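Local coordinates for transcriptional regulator, TetR family (Legionella pneumophila subsp. pneumophila str. Philadelphia 1, PDB 3ON4), which probably binds DNA and regulates transcription as a two-subunit, all-helical member of the TetR family, at residues 13-18 against 38-43; 21-26 against 110-115; 86-91 against 136-141; 160-165 against 180-185. All blocks are in the same frame, centred on the assembly; numbering follows the deposited sequence.

Contact 1 of 4, residues 13-18 against 38-43; sequences ERILAV and TAINIK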
loop_
_atom_site.group_PDB
_atom_site.type_symbol
_atom_site.label_atom_id
_atom_site.label_comp_id
_atom_site.label_asym_id
_atom_site.label_seq_id
_atom_site.Cartn_x
_atom_site.Cartn_y
_atom_site.Cartn_z
ATOM N N GLU A 13 17.642 2.180 21.360
ATOM C CA GLU A 13 16.262 2.640 21.294
ATOM C C GLU A 13 16.127 3.859 20.391
ATOM O O GLU A 13 15.175 3.956 19.623
ATOM C CB GLU A 13 15.667 2.932 22.682
ATOM C CG GLU A 13 14.329 3.701 22.553
ATOM C CD GLU A 13 13.393 3.543 23.729
ATOM O OE1 GLU A 13 13.870 3.254 24.843
ATOM O OE2 GLU A 13 12.169 3.730 23.522
ATOM N N ARG A 14 17.074 4.786 20.453
ATOM C CA ARG A 14 16.968 5.974 19.599
ATOM C C ARG A 14 17.138 5.598 18.123
ATOM O O ARG A 14 16.502 6.201 17.234
ATOM C CB ARG A 14 17.949 7.065 20.033
ATOM C CG ARG A 14 17.670 7.624 21.413
ATOM C CD ARG A 14 18.212 9.045 21.596
ATOM N NE ARG A 14 19.554 9.233 21.051
ATOM C CZ ARG A 14 20.115 10.413 20.776
ATOM N NH1 ARG A 14 21.346 10.444 20.297
ATOM N NH2 ARG A 14 19.461 11.561 20.974
ATOM N N ILE A 15 17.972 4.593 17.852
ATOM C CA ILE A 15 18.167 4.113 16.476
ATOM C C ILE A 15 16.870 3.497 15.982
ATOM O O ILE A 15 16.392 3.804 14.888
ATOM C CB ILE A 15 19.317 3.059 16.343
ATOM C CG1 ILE A 15 20.675 3.713 16.551
ATOM C CG2 ILE A 15 19.236 2.388 14.950
ATOM C CD1 ILE A 15 21.835 2.743 16.912
ATOM N N LEU A 16 16.282 2.638 16.805
ATOM C CA LEU A 16 15.031 2.000 16.441
ATOM C C LEU A 16 13.930 3.045 16.168
ATOM O O LEU A 16 13.214 2.950 15.165
ATOM C CB LEU A 16 14.582 1.025 17.522
ATOM C CG LEU A 16 15.399 -0.269 17.598
ATOM C CD1 LEU A 16 15.140 -0.984 18.946
ATOM C CD2 LEU A 16 15.088 -1.165 16.397
ATOM N N ALA A 17 13.835 4.044 17.036
ATOM C CA ALA A 17 12.754 5.041 16.901
ATOM C C ALA A 17 12.875 5.878 15.616
ATOM O O ALA A 17 11.860 6.130 14.922
ATOM C CB ALA A 17 12.670 5.928 18.157
ATOM N N VAL A 18 14.094 6.293 15.273
ATOM C CA VAL A 18 14.280 7.081 14.037
ATOM C C VAL A 18 14.149 6.181 12.811
ATOM O O VAL A 18 13.558 6.587 11.817
ATOM C CB VAL A 18 15.629 7.836 13.971
ATOM C CG1 VAL A 18 15.564 8.936 12.865
ATOM C CG2 VAL A 18 15.955 8.442 15.283
ATOM N N THR A 38 23.155 10.890 10.905
ATOM C CA THR A 38 23.035 12.333 10.721
ATOM C C THR A 38 21.870 12.858 11.555
ATOM O O THR A 38 21.985 13.893 12.186
ATOM C CB THR A 38 22.811 12.670 9.228
ATOM O OG1 THR A 38 23.999 12.343 8.497
ATOM C CG2 THR A 38 22.491 14.158 9.011
ATOM N N ALA A 39 20.768 12.109 11.594
ATOM C CA ALA A 39 19.534 12.596 12.242
ATOM C C ALA A 39 19.709 12.776 13.745
ATOM O O ALA A 39 19.222 13.764 14.305
ATOM C CB ALA A 39 18.351 11.651 11.943
ATOM N N ILE A 40 20.391 11.821 14.387
ATOM C CA ILE A 40 20.538 11.815 15.846
ATOM C C ILE A 40 21.986 12.018 16.312
ATOM O O ILE A 40 22.304 11.855 17.500
ATOM C CB ILE A 40 19.885 10.556 16.477
ATOM C CG1 ILE A 40 20.543 9.259 15.984
ATOM C CG2 ILE A 40 18.369 10.544 16.162
ATOM C CD1 ILE A 40 20.169 8.002 16.805
ATOM N N ASN A 41 22.853 12.394 15.374
ATOM C CA ASN A 41 24.226 12.776 15.660
ATOM C C ASN A 41 25.019 11.721 16.440
ATOM O O ASN A 41 25.599 12.019 17.474
ATOM C CB ASN A 41 24.263 14.151 16.359
ATOM C CG ASN A 41 23.756 15.274 15.463
ATOM O OD1 ASN A 41 23.795 15.164 14.220
ATOM N ND2 ASN A 41 23.293 16.377 16.078
ATOM N N ILE A 42 25.027 10.496 15.919
ATOM C CA ILE A 42 25.912 9.406 16.388
ATOM C C ILE A 42 26.761 8.927 15.207
ATOM O O ILE A 42 26.485 9.261 14.062
ATOM C CB ILE A 42 25.109 8.202 17.010
ATOM C CG1 ILE A 42 24.213 7.547 15.948
ATOM C CG2 ILE A 42 24.311 8.680 18.245
ATOM C CD1 ILE A 42 23.379 6.358 16.414
ATOM N N LYS A 43 27.815 8.164 15.489
ATOM C CA LYS A 43 28.680 7.631 14.428
ATOM C C LYS A 43 27.954 6.515 13.694
ATOM O O LYS A 43 27.240 5.736 14.325
ATOM C CB LYS A 43 29.983 7.118 15.024
ATOM C CG LYS A 43 30.798 8.200 15.741
ATOM C CD LYS A 43 32.007 7.632 16.495
ATOM C CE LYS A 43 32.618 8.685 17.411
ATOM N NZ LYS A 43 33.829 8.207 18.125
HETATM O O HOH W 1 22.697 12.829 20.102
#
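Arg14, Ile15 and Val18 meet Ala39, Ile40 and Ile42 in a largely apolar surface contact, where helix 11-26 packs against the end of helix 33-40 and the turn that follows it. Ile40 covers the most surface, and Ile42 adds a second point of contact. Ile42 CG1 stands between the backbone N and the carbonyl carbon (chi1 63°), and beyond it CD1 reaches Ile15 CG1 at 3.8 Å, the two side chains crossing obliquely. Ile47 touches both Ile15 and Ile42, so the cluster continues into helix 44-50. One turn further along helix 11-26, Val18 was modelled in two conformers; in one, CG1 lies 4.0 Å from Ala39 CB and CG2 meets Ile40 CG2, so both contacts are provisional. Ile40 CD1 turns back to Arg14 CB, 4.0 Å away. Arg14 also has two conformers. In one, Ile40 CB lies over a face of the guanidinium, toward its rim, and a water sits in its plane: Arg14 NH1 donates to this water at 2.7 Å, and the water donates to Ile40 O at 2.8 Å. Such packing of a first helix against a helix-turn-helix, predicted here for residues 32-51, is characteristic of the TetR-family DNA-binding domain.

Contact 2 of 4, residues 21-26 against 110-115; sequences ALIQKD and GMFASD. With NA (sodium ion), chain I.
Met111, present as selenomethionine, lays its terminal CE methyl against the backbone oxygens in the last turn of helix 11-26. The contact is the junction between the DNA-binding and C-terminal domains of the TetR fold, and here helices 21-26 and 110-115 cross at 62°. The chain of Met111 bends at chi2 and chi3, and its CE lies 3.4 Å from each of Ile23 O, Gln24 O and Lys25 O. Its CG also rests against Ile23 O. Lys25 O has a conventional donor in Arg171. Beside Met111, the Phe112 ring is approached by Ile23 through two branches, Ile23 CD1 lying 3.8 Å from Phe112 CZ and Ile23 CG2 3.9 Å from Phe112 CE2. Gln24 and Lys25 direct their polar ends elsewhere, to Met106 and Glu103. At the C-terminal end of helix 108-115 a sodium ion lies between the subunits, bound by Ser114 and Asp115 of each subunit and by two waters. Ser114 OG coordinates the ion at 2.5 Å. The same hydroxyl donates a hydrogen bond to Met111 O at 2.7 Å. Asp115 OD1 is likewise 2.5 Å from the ion, while Asp115 OD2 accepts a 3.0 Å hydrogen bond from a sodium-bound water.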
loop_
_atom_site.group_PDB
_atom_site.type_symbol
_atom_site.label_atom_id
_atom_site.label_comp_id
_atom_site.label_asym_id
_atom_site.label_seq_id
_atom_site.Cartn_x
_atom_site.Cartn_y
_atom_site.Cartn_z
ATOM N N ALA A 21 10.558 5.735 12.052
ATOM C CA ALA A 21 10.061 6.954 11.463
ATOM C C ALA A 21 10.450 7.073 9.998
ATOM O O ALA A 21 9.588 7.356 9.152
ATOM C CB ALA A 21 10.556 8.175 12.233
ATOM N N LEU A 22 11.727 6.831 9.692
ATOM C CA LEU A 22 12.201 6.910 8.309
ATOM C C LEU A 22 11.501 5.895 7.403
ATOM O O LEU A 22 11.130 6.233 6.267
ATOM C CB LEU A 22 13.729 6.741 8.256
ATOM C CG LEU A 22 14.478 7.936 8.868
ATOM C CD1 LEU A 22 15.972 7.637 8.950
ATOM C CD2 LEU A 22 14.209 9.227 8.088
ATOM N N ILE A 23 11.306 4.675 7.901
ATOM C CA ILE A 23 10.663 3.618 7.118
ATOM C C ILE A 23 9.207 4.003 6.860
ATOM O O ILE A 23 8.727 3.925 5.703
ATOM C CB ILE A 23 10.777 2.227 7.785
ATOM C CG1 ILE A 23 12.250 1.768 7.776
ATOM C CG2 ILE A 23 9.864 1.218 7.049
ATOM C CD1 ILE A 23 12.528 0.554 8.726
ATOM N N GLN A 24 8.526 4.470 7.899
ATOM C CA GLN A 24 7.146 4.920 7.767
ATOM C C GLN A 24 6.956 6.109 6.832
ATOM O O GLN A 24 5.866 6.288 6.301
ATOM C CB GLN A 24 6.525 5.249 9.118
ATOM C CG GLN A 24 6.299 4.038 10.005
ATOM C CD GLN A 24 5.530 4.408 11.232
ATOM O OE1 GLN A 24 6.114 4.731 12.259
ATOM N NE2 GLN A 24 4.200 4.413 11.121
ATOM N N LYS A 25 7.980 6.953 6.679
ATOM C CA LYS A 25 7.865 8.133 5.822
ATOM C C LYS A 25 8.234 7.775 4.377
ATOM O O LYS A 25 7.504 8.091 3.435
ATOM C CB LYS A 25 8.776 9.267 6.314
ATOM C CG LYS A 25 8.309 9.912 7.626
ATOM C CD LYS A 25 9.304 10.912 8.153
ATOM C CE LYS A 25 8.810 11.551 9.431
ATOM N NZ LYS A 25 9.694 12.672 9.866
ATOM N N ASP A 26 9.361 7.088 4.223
ATOM C CA ASP A 26 10.021 6.957 2.907
ATOM C C ASP A 26 10.166 5.549 2.397
ATOM O O ASP A 26 10.313 5.351 1.175
ATOM C CB ASP A 26 11.434 7.543 2.964
ATOM C CG ASP A 26 11.451 9.027 3.257
ATOM O OD1 ASP A 26 10.452 9.746 3.010
ATOM O OD2 ASP A 26 12.503 9.487 3.750
ATOM N N GLY A 110 2.321 -1.686 6.206
ATOM C CA GLY A 110 2.000 -1.364 4.830
ATOM C C GLY A 110 3.242 -1.055 4.000
ATOM O O GLY A 110 3.346 -1.473 2.834
HETATM N N MSE A 111 4.177 -0.315 4.587
HETATM C CA MSE A 111 5.418 -0.002 3.899
HETATM C C MSE A 111 6.210 -1.259 3.567
HETATM O O MSE A 111 6.663 -1.463 2.401
HETATM C CB MSE A 111 6.249 0.967 4.725
HETATM C CG MSE A 111 5.702 2.387 4.702
HETATM SE SE MSE A 111 5.598 3.128 2.908
HETATM C CE MSE A 111 6.484 4.850 3.284
ATOM N N PHE A 112 6.383 -2.125 4.559
ATOM C CA PHE A 112 7.092 -3.397 4.291
ATOM C C PHE A 112 6.328 -4.289 3.314
ATOM O O PHE A 112 6.937 -4.933 2.461
ATOM C CB PHE A 112 7.409 -4.114 5.575
ATOM C CG PHE A 112 8.600 -3.586 6.284
ATOM C CD1 PHE A 112 9.867 -3.713 5.727
ATOM C CD2 PHE A 112 8.487 -3.000 7.545
ATOM C CE1 PHE A 112 10.978 -3.247 6.405
ATOM C CE2 PHE A 112 9.595 -2.531 8.188
ATOM C CZ PHE A 112 10.845 -2.684 7.618
ATOM N N ALA A 113 4.998 -4.310 3.396
ATOM C CA ALA A 113 4.198 -5.031 2.402
ATOM C C ALA A 113 4.464 -4.548 0.982
ATOM O O ALA A 113 4.579 -5.364 0.080
ATOM C CB ALA A 113 2.703 -4.953 2.712
ATOM N N SER A 114 4.539 -3.235 0.776
ATOM C CA SER A 114 4.817 -2.699 -0.560
ATOM C C SER A 114 6.211 -3.136 -1.078
ATOM O O SER A 114 6.378 -3.431 -2.273
ATOM C CB SER A 114 4.675 -1.167 -0.592
ATOM O OG SER A 114 5.778 -0.498 0.028
ATOM N N ASP A 115 7.189 -3.180 -0.175
ATOM C CA ASP A 115 8.573 -3.494 -0.522
ATOM C C ASP A 115 8.880 -4.996 -0.490
ATOM O O ASP A 115 10.014 -5.396 -0.768
ATOM C CB ASP A 115 9.515 -2.796 0.472
ATOM C CG ASP A 115 9.383 -1.288 0.447
ATOM O OD1 ASP A 115 9.099 -0.731 -0.635
ATOM O OD2 ASP A 115 9.543 -0.667 1.513
HETATM NA NA NA I . 7.349 0.895 -1.281
HETATM O O HOH W 2 7.911 1.749 0.874
HETATM O O HOH W 3 7.439 0.054 -3.449
#

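Contact 3 of 4, residues 86-91 against 136-141; sequences EKIQKF and EWLKGV
The CD1 methyl of Ile88 is the main bump of this contact, pressed into a hollow formed by Trp137, Leu138 and Val141. Helices 86-91 and 136-141 run antiparallel here, at 156° with axes 10.5 Å apart, as neighbouring helices of the all-helical TetR C-terminal domain. Ile88 leaves its backbone alongside the other helix, but its chi2 of -47° sets CD1 there, 3.7 Å from Val141 CG1 and a tight 3.5 Å from Leu138 CD2. Trp137 fills a groove in exchange. Its CG is anti to the backbone N, and the far corner of the six-membered ring enters the groove between Lys87 and Phe91: CZ3 meets Phe91 CB at 3.6 Å, while Lys87 O lies in the indole plane, 3.6 Å from CH2. The indole is held from other directions too, since Val141 CG2, of the same helix, lies over one face toward its rim and NE1 donates to Ser77 OG. The Phe91 and Trp137 rings are nearly parallel but slid apart, so they barely overlap. What does cover a face of Phe91 is a methyl, in a CH-pi contact: Leu138 CD2 stands 4.3 Å from the centroid of the Phe91 ring and 16° off its normal.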
loop_
_atom_site.group_PDB
_atom_site.type_symbol
_atom_site.label_atom_id
_atom_site.label_comp_id
_atom_site.label_asym_id
_atom_site.label_seq_id
_atom_site.Cartn_x
_atom_site.Cartn_y
_atom_site.Cartn_z
ATOM N N GLU A 86 -17.066 -0.305 19.020
ATOM C CA GLU A 86 -16.210 0.744 19.574
ATOM C C GLU A 86 -14.742 0.300 19.594
ATOM O O GLU A 86 -13.854 1.121 19.408
ATOM C CB GLU A 86 -16.681 1.141 20.977
ATOM C CG GLU A 86 -17.971 1.996 21.008
ATOM C CD GLU A 86 -18.535 2.204 22.407
ATOM O OE1 GLU A 86 -18.432 1.305 23.272
ATOM O OE2 GLU A 86 -19.128 3.272 22.643
ATOM N N LYS A 87 -14.490 -0.987 19.816
ATOM C CA LYS A 87 -13.105 -1.511 19.806
ATOM C C LYS A 87 -12.458 -1.372 18.410
ATOM O O LYS A 87 -11.285 -0.990 18.278
ATOM C CB LYS A 87 -13.071 -2.967 20.284
ATOM C CG LYS A 87 -13.409 -3.139 21.770
ATOM C CD LYS A 87 -13.447 -4.603 22.184
ATOM C CE LYS A 87 -13.789 -4.737 23.663
ATOM N NZ LYS A 87 -14.237 -6.106 24.037
ATOM N N ILE A 88 -13.241 -1.669 17.376
ATOM C CA ILE A 88 -12.790 -1.497 16.005
ATOM C C ILE A 88 -12.570 -0.008 15.731
ATOM O O ILE A 88 -11.568 0.360 15.134
ATOM C CB ILE A 88 -13.801 -2.053 14.964
ATOM C CG1 ILE A 88 -14.088 -3.567 15.167
ATOM C CG2 ILE A 88 -13.291 -1.754 13.551
ATOM C CD1 ILE A 88 -12.846 -4.408 15.352
ATOM N N GLN A 89 -13.499 0.852 16.154
ATOM C CA GLN A 89 -13.323 2.307 15.964
ATOM C C GLN A 89 -12.041 2.813 16.647
ATOM O O GLN A 89 -11.277 3.614 16.078
ATOM C CB GLN A 89 -14.564 3.089 16.465
ATOM C CG GLN A 89 -15.841 2.845 15.630
ATOM C CD GLN A 89 -17.117 3.395 16.271
ATOM O OE1 GLN A 89 -17.243 3.466 17.500
ATOM N NE2 GLN A 89 -18.084 3.757 15.434
ATOM N N LYS A 90 -11.781 2.331 17.858
ATOM C CA LYS A 90 -10.592 2.763 18.602
ATOM C C LYS A 90 -9.308 2.187 18.011
ATOM O O LYS A 90 -8.252 2.827 18.068
ATOM C CB LYS A 90 -10.701 2.398 20.092
ATOM C CG LYS A 90 -11.787 3.124 20.844
ATOM C CD LYS A 90 -11.561 4.638 20.996
ATOM C CE LYS A 90 -12.737 5.264 21.752
ATOM N NZ LYS A 90 -12.711 6.766 21.869
ATOM N N PHE A 91 -9.399 0.985 17.443
ATOM C CA PHE A 91 -8.291 0.413 16.680
ATOM C C PHE A 91 -7.893 1.360 15.554
ATOM O O PHE A 91 -6.710 1.677 15.398
ATOM C CB PHE A 91 -8.670 -0.968 16.134
ATOM C CG PHE A 91 -7.934 -1.361 14.894
ATOM C CD1 PHE A 91 -6.672 -1.931 14.968
ATOM C CD2 PHE A 91 -8.513 -1.181 13.650
ATOM C CE1 PHE A 91 -6.006 -2.299 13.817
ATOM C CE2 PHE A 91 -7.850 -1.554 12.503
ATOM C CZ PHE A 91 -6.612 -2.104 12.577
ATOM N N GLU A 136 -5.964 -11.516 13.361
ATOM C CA GLU A 136 -6.443 -12.331 14.483
ATOM C C GLU A 136 -7.151 -11.470 15.542
ATOM O O GLU A 136 -8.218 -11.849 16.020
ATOM C CB GLU A 136 -5.291 -13.131 15.113
ATOM C CG GLU A 136 -5.697 -14.065 16.275
ATOM C CD GLU A 136 -6.813 -15.031 15.905
ATOM O OE1 GLU A 136 -6.802 -15.562 14.762
ATOM O OE2 GLU A 136 -7.715 -15.234 16.746
ATOM N N TRP A 137 -6.581 -10.317 15.892
ATOM C CA TRP A 137 -7.227 -9.420 16.871
ATOM C C TRP A 137 -8.608 -8.949 16.390
ATOM O O TRP A 137 -9.612 -9.054 17.108
ATOM C CB TRP A 137 -6.354 -8.205 17.123
ATOM C CG TRP A 137 -6.884 -7.359 18.208
ATOM C CD1 TRP A 137 -6.707 -7.531 19.556
ATOM C CD2 TRP A 137 -7.703 -6.201 18.053
ATOM N NE1 TRP A 137 -7.372 -6.550 20.246
ATOM C CE2 TRP A 137 -7.997 -5.723 19.347
ATOM C CE3 TRP A 137 -8.253 -5.543 16.942
ATOM C CZ2 TRP A 137 -8.779 -4.598 19.562
ATOM C CZ3 TRP A 137 -9.033 -4.422 17.155
ATOM C CH2 TRP A 137 -9.284 -3.951 18.460
ATOM N N LEU A 138 -8.656 -8.459 15.161
ATOM C CA LEU A 138 -9.923 -8.033 14.525
ATOM C C LEU A 138 -10.990 -9.144 14.454
ATOM O O LEU A 138 -12.163 -8.927 14.813
ATOM C CB LEU A 138 -9.638 -7.477 13.109
ATOM C CG LEU A 138 -8.992 -6.100 12.979
ATOM C CD1 LEU A 138 -8.633 -5.763 11.527
ATOM C CD2 LEU A 138 -9.949 -5.048 13.567
ATOM N N LYS A 139 -10.586 -10.333 13.990
ATOM C CA LYS A 139 -11.456 -11.514 13.931
ATOM C C LYS A 139 -12.026 -11.854 15.299
ATOM O O LYS A 139 -13.233 -12.108 15.446
ATOM C CB LYS A 139 -10.684 -12.727 13.406
ATOM C CG LYS A 139 -11.459 -14.059 13.410
ATOM C CD LYS A 139 -10.449 -15.189 13.219
ATOM C CE LYS A 139 -11.072 -16.539 13.255
ATOM N NZ LYS A 139 -10.144 -17.534 13.885
ATOM N N GLY A 140 -11.159 -11.863 16.305
ATOM C CA GLY A 140 -11.597 -12.146 17.688
ATOM C C GLY A 140 -12.622 -11.157 18.236
ATOM O O GLY A 140 -13.610 -11.561 18.867
ATOM N N VAL A 141 -12.386 -9.870 18.017
ATOM C CA VAL A 141 -13.317 -8.822 18.451
ATOM C C VAL A 141 -14.670 -9.033 17.763
ATOM O O VAL A 141 -15.732 -8.981 18.395
ATOM C CB VAL A 141 -12.752 -7.397 18.126
ATOM C CG1 VAL A 141 -13.810 -6.344 18.341
ATOM C CG2 VAL A 141 -11.528 -7.078 18.999
#

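Contact 4 of 4, residues 160-165 against 180-185; sequences ISLVEG and EGVRHF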
loop_
_atom_site.group_PDB
_atom_site.type_symbol
_atom_site.label_atom_id
_atom_site.label_comp_id
_atom_site.label_asym_id
_atom_site.label_seq_id
_atom_site.Cartn_x
_atom_site.Cartn_y
_atom_site.Cartn_z
ATOM N N ILE A 160 -8.732 -4.360 7.357
ATOM C CA ILE A 160 -7.296 -4.039 7.297
ATOM C C ILE A 160 -6.903 -3.624 5.882
ATOM O O ILE A 160 -6.039 -2.768 5.721
ATOM C CB ILE A 160 -6.364 -5.164 7.895
ATOM C CG1 ILE A 160 -4.896 -4.674 8.051
ATOM C CG2 ILE A 160 -6.414 -6.418 7.085
ATOM C CD1 ILE A 160 -4.692 -3.287 8.727
ATOM N N SER A 161 -7.533 -4.212 4.866
ATOM C CA SER A 161 -7.287 -3.787 3.484
ATOM C C SER A 161 -7.678 -2.320 3.305
ATOM O O SER A 161 -6.931 -1.527 2.708
ATOM C CB SER A 161 -8.066 -4.656 2.497
ATOM O OG SER A 161 -7.685 -6.016 2.634
ATOM N N LEU A 162 -8.835 -1.947 3.849
ATOM C CA LEU A 162 -9.332 -0.599 3.683
ATOM C C LEU A 162 -8.457 0.386 4.452
ATOM O O LEU A 162 -8.177 1.465 3.957
ATOM C CB LEU A 162 -10.778 -0.499 4.140
ATOM C CG LEU A 162 -11.592 0.739 3.820
ATOM C CD1 LEU A 162 -11.456 1.193 2.343
ATOM C CD2 LEU A 162 -13.048 0.433 4.147
ATOM N N VAL A 163 -8.035 0.003 5.647
ATOM C CA VAL A 163 -7.152 0.836 6.454
ATOM C C VAL A 163 -5.855 1.097 5.685
ATOM O O VAL A 163 -5.418 2.251 5.567
ATOM C CB VAL A 163 -6.844 0.191 7.820
ATOM C CG1 VAL A 163 -5.603 0.851 8.491
ATOM C CG2 VAL A 163 -8.077 0.228 8.727
ATOM N N GLU A 164 -5.241 0.041 5.151
ATOM C CA GLU A 164 -3.967 0.178 4.442
ATOM C C GLU A 164 -4.124 1.048 3.186
ATOM O O GLU A 164 -3.365 2.004 2.961
ATOM C CB GLU A 164 -3.357 -1.182 4.112
ATOM C CG GLU A 164 -2.942 -2.003 5.347
ATOM C CD GLU A 164 -1.844 -1.375 6.166
ATOM O OE1 GLU A 164 -1.038 -0.611 5.610
ATOM O OE2 GLU A 164 -1.744 -1.674 7.379
ATOM N N GLY A 165 -5.119 0.742 2.371
ATOM C CA GLY A 165 -5.336 1.490 1.137
ATOM C C GLY A 165 -5.750 2.933 1.395
ATOM O O GLY A 165 -5.325 3.847 0.676
ATOM N N GLU A 180 -11.927 9.036 6.224
ATOM C CA GLU A 180 -13.345 9.086 6.622
ATOM C C GLU A 180 -14.085 7.887 6.042
ATOM O O GLU A 180 -14.947 7.327 6.684
ATOM C CB GLU A 180 -13.991 10.396 6.179
ATOM C CG GLU A 180 -13.473 11.617 6.936
ATOM C CD GLU A 180 -14.024 12.927 6.386
ATOM O OE1 GLU A 180 -14.774 12.888 5.394
ATOM O OE2 GLU A 180 -13.709 13.997 6.949
ATOM N N GLY A 181 -13.715 7.500 4.828
ATOM C CA GLY A 181 -14.271 6.330 4.153
ATOM C C GLY A 181 -14.063 5.025 4.894
ATOM O O GLY A 181 -14.937 4.150 4.876
ATOM N N VAL A 182 -12.910 4.890 5.536
ATOM C CA VAL A 182 -12.616 3.724 6.354
ATOM C C VAL A 182 -13.571 3.712 7.547
ATOM O O VAL A 182 -14.183 2.685 7.861
ATOM C CB VAL A 182 -11.190 3.743 6.894
ATOM C CG1 VAL A 182 -10.927 2.460 7.709
ATOM C CG2 VAL A 182 -10.191 3.907 5.745
ATOM N N ARG A 183 -13.667 4.845 8.225
ATOM C CA ARG A 183 -14.599 4.968 9.344
ATOM C C ARG A 183 -16.044 4.733 8.926
ATOM O O ARG A 183 -16.762 4.043 9.629
ATOM C CB ARG A 183 -14.444 6.318 10.028
ATOM C CG ARG A 183 -15.320 6.534 11.248
ATOM C CD ARG A 183 -15.194 5.459 12.328
ATOM N NE ARG A 183 -16.093 5.797 13.429
ATOM C CZ ARG A 183 -15.756 6.439 14.549
ATOM N NH1 ARG A 183 -14.503 6.803 14.807
ATOM N NH2 ARG A 183 -16.698 6.705 15.441
ATOM N N HIS A 184 -16.469 5.299 7.797
ATOM C CA HIS A 184 -17.815 5.061 7.267
ATOM C C HIS A 184 -18.073 3.568 7.048
ATOM O O HIS A 184 -19.129 3.072 7.390
ATOM C CB HIS A 184 -18.042 5.778 5.925
ATOM C CG HIS A 184 -18.159 7.270 6.028
ATOM N ND1 HIS A 184 -18.860 7.899 7.038
ATOM C CD2 HIS A 184 -17.692 8.258 5.226
ATOM C CE1 HIS A 184 -18.804 9.210 6.863
ATOM N NE2 HIS A 184 -18.101 9.454 5.770
ATOM N N PHE A 185 -17.112 2.854 6.459
ATOM C CA PHE A 185 -17.275 1.417 6.243
ATOM C C PHE A 185 -17.496 0.684 7.571
ATOM O O PHE A 185 -18.376 -0.180 7.688
ATOM C CB PHE A 185 -16.065 0.825 5.518
ATOM C CG PHE A 185 -16.086 -0.687 5.425
ATOM C CD1 PHE A 185 -16.763 -1.320 4.403
ATOM C CD2 PHE A 185 -15.403 -1.466 6.349
ATOM C CE1 PHE A 185 -16.791 -2.713 4.311
ATOM C CE2 PHE A 185 -15.399 -2.849 6.249
ATOM C CZ PHE A 185 -16.103 -3.473 5.229
#
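The one ring touching across this contact, Phe185, is met obliquely by Leu162, near its root rather than at its tip. Leu162 CD2 lies 3.3 Å from Phe185 CB, a short approach, and 3.5 Å from Phe185 CG; its nearest ring-side neighbour after that is Phe185 CD2. Around the same phenylalanine gather Leu155, Gln158 and Ile159 of helix 149-173, together with Gln158 of the second subunit. Phe185 CG is anti to the backbone N (chi1 172°), which puts CG where Leu162 CD2 meets it.

Leu162 and Val182 bury most of the surface. One turn earlier than Phe185, Val182 divides its two methyls between neighbouring residues of helix 149-173. CG2 faces the backbone and root of Leu162, 3.6 Å from Leu162 O and 4.0 Å from Leu162 CG, as the two side chains slide past each other in opposite directions. CG1 instead touches Val163 CG2 at 3.8 Å, and these valines cross at about a right angle. Phe92 of helix 84-98 packs on both of them, extending the apolar layer.

The segments run antiparallel, at 166° with axes 9.4 Å apart. In the TetR family the last two helices commonly build the dimer interface, and this pair does touch the second subunit: Leu162 packs on Ser161 of that subunit, while Gly181 O accepts from Gln158 NE2 of that subunit. Between the two helices themselves the chemistry is that of buried hydrocarbon. The fit therefore depends on branch shape and dispersion rather than on directional bonds, with polar pairing contributed at the subunit boundary.

Overall arrangement
From the N terminus, helix 11-26 enters two contacts in succession. Contact 1 closes a short loop, with 19 residues between its segments, inside the DNA-binding domain. Contact 2 starts before that loop has closed, so the two cross, and its 83 intervening residues bring the C-terminal domain back to the same helix. Contact 3, joining helices 84-98 and 121-144, opens within this long loop and closes after it, crossing contact 2 in turn. Contact 4 follows in series, pairing helices 149-173 and 177-189. It touches contact 3 at Phe91 with Val163 and at Gln89 with Arg183, and contact 2 through Gly110 and Glu164. Contacts 2 and 4 both reach the second subunit.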